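Local coordinates for hypothetical protein DR_0824 (PDB 2IMR) that catalyses the zinc-dependent deamination of aminodeoxyfutalosine to futalosine in menaquinone biosynthesis, and deaminates several adenosine derivatives less efficiently, at residues P376-P380 and R381-R385. Sequence-based numbering, arbitrary orientation.
Sequences PGLDP and RVLVR
D379 and R381 form a salt bridge across P380, where the chain turns into helix 380-395. R381 NE gives its hydrogen to the syn lone pair of D379 OD1 at 3.1 Å, nearly straight (161°) and close to the guanidinium plane; NH2 adds a weak bond to the same oxygen at 3.5 Å. The carboxylate plane stands 67° from the guanidinium, so this is no flat two-pronged pair. R381 can double back because its chain bends at chi3 (-80°), bringing NE back to the carboxylate two residues earlier. Cutting R381 back to an alanine would probably leave the D379 carboxylate without its charged mate and freer to turn.

The first backbone N-H groups of a helix lack carbonyls from a preceding turn, and here the incoming loop supplies one: D379 O accepts from V382 N at 2.8 Å. P380 O then takes V384 N at 3.2 Å and, weakly, L383 N. Proline suits this entry to the helix, having no N-H to satisfy and a phi of helical size. On the apolar side, L378 CD2 meets L383 CD2 at 3.8 Å, two branched apolar side chains that need no polar partner, with L383 buried. In this TIM-barrel-clan amidohydrolase, away from the zinc site, L378, V382 and L383 all touch W339 of helix 339-344; L383 also packs on helix 365-374, while P380 and V384 rest against V45 of strand 45-47.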
loop_
_atom_site.group_PDB
_atom_site.type_symbol
_atom_site.label_atom_id
_atom_site.label_comp_id
_atom_site.label_asym_id
_atom_site.label_seq_id
_atom_site.Cartn_x
_atom_site.Cartn_y
_atom_site.Cartn_z
ATOM N N PRO A 376 18.291 9.365 1.518
ATOM C CA PRO A 376 19.652 9.168 2.029
ATOM C C PRO A 376 19.826 9.404 3.526
ATOM O O PRO A 376 20.624 8.731 4.172
ATOM C CB PRO A 376 20.481 10.132 1.181
ATOM C CG PRO A 376 19.509 11.232 0.870
ATOM C CD PRO A 376 18.258 10.453 0.527
ATOM N N GLY A 377 19.080 10.354 4.081
ATOM C CA GLY A 377 19.207 10.636 5.502
ATOM C C GLY A 377 18.325 9.778 6.389
ATOM O O GLY A 377 18.477 9.773 7.613
ATOM N N LEU A 378 17.402 9.044 5.776
ATOM C CA LEU A 378 16.486 8.197 6.527
ATOM C C LEU A 378 17.136 6.880 6.950
ATOM O O LEU A 378 17.760 6.189 6.144
ATOM C CB LEU A 378 15.242 7.918 5.683
ATOM C CG LEU A 378 14.035 7.299 6.390
ATOM C CD1 LEU A 378 13.550 8.241 7.486
ATOM C CD2 LEU A 378 12.928 7.051 5.377
ATOM N N ASP A 379 16.989 6.537 8.225
ATOM C CA ASP A 379 17.556 5.303 8.755
ATOM C C ASP A 379 16.977 4.082 8.036
ATOM O O ASP A 379 15.772 3.855 8.062
ATOM C CB ASP A 379 17.269 5.209 10.250
ATOM C CG ASP A 379 17.767 3.919 10.857
ATOM O OD1 ASP A 379 18.956 3.587 10.662
ATOM O OD2 ASP A 379 16.970 3.240 11.535
ATOM N N PRO A 380 17.838 3.287 7.378
ATOM C CA PRO A 380 17.433 2.081 6.643
ATOM C C PRO A 380 16.552 1.139 7.456
ATOM O O PRO A 380 15.723 0.417 6.902
ATOM C CB PRO A 380 18.769 1.450 6.273
ATOM C CG PRO A 380 19.628 2.653 6.035
ATOM C CD PRO A 380 19.283 3.527 7.222
ATOM N N ARG A 381 16.739 1.143 8.771
ATOM C CA ARG A 381 15.950 0.291 9.650
ATOM C C ARG A 381 14.470 0.654 9.553
ATOM O O ARG A 381 13.597 -0.204 9.687
ATOM C CB ARG A 381 16.447 0.427 11.094
ATOM C CG ARG A 381 17.814 -0.216 11.318
ATOM C CD ARG A 381 18.377 0.035 12.712
ATOM N NE ARG A 381 18.981 1.358 12.824
ATOM C CZ ARG A 381 19.818 1.719 13.794
ATOM N NH1 ARG A 381 20.155 0.854 14.743
ATOM N NH2 ARG A 381 20.324 2.944 13.809
ATOM N N VAL A 382 14.197 1.931 9.317
ATOM C CA VAL A 382 12.826 2.409 9.192
ATOM C C VAL A 382 12.167 1.817 7.946
ATOM O O VAL A 382 10.983 1.478 7.959
ATOM C CB VAL A 382 12.796 3.954 9.101
ATOM C CG1 VAL A 382 11.403 4.439 8.734
ATOM C CG2 VAL A 382 13.235 4.554 10.429
ATOM N N LEU A 383 12.942 1.691 6.874
ATOM C CA LEU A 383 12.433 1.152 5.616
ATOM C C LEU A 383 12.037 -0.308 5.748
ATOM O O LEU A 383 10.955 -0.710 5.320
ATOM C CB LEU A 383 13.487 1.306 4.514
ATOM C CG LEU A 383 14.000 2.726 4.266
ATOM C CD1 LEU A 383 15.093 2.706 3.208
ATOM C CD2 LEU A 383 12.843 3.616 3.821
ATOM N N VAL A 384 12.914 -1.107 6.348
ATOM C CA VAL A 384 12.636 -2.524 6.519
ATOM C C VAL A 384 11.462 -2.761 7.462
ATOM O O VAL A 384 10.584 -3.573 7.174
ATOM C CB VAL A 384 13.895 -3.267 7.013
ATOM C CG1 VAL A 384 13.584 -4.729 7.282
ATOM C CG2 VAL A 384 14.984 -3.151 5.960
ATOM N N ARG A 385 11.431 -2.046 8.583
ATOM C CA ARG A 385 10.327 -2.206 9.520
ATOM C C ARG A 385 9.010 -1.871 8.822
ATOM O O ARG A 385 8.002 -2.546 9.015
ATOM C CB ARG A 385 10.510 -1.288 10.733
ATOM C CG ARG A 385 9.299 -1.280 11.645
ATOM C CD ARG A 385 9.285 -0.075 12.568
ATOM N NE ARG A 385 7.922 0.217 13.003
ATOM C CZ ARG A 385 7.152 -0.636 13.671
ATOM N NH1 ARG A 385 7.615 -1.838 13.990
ATOM N NH2 ARG A 385 5.913 -0.296 14.002
#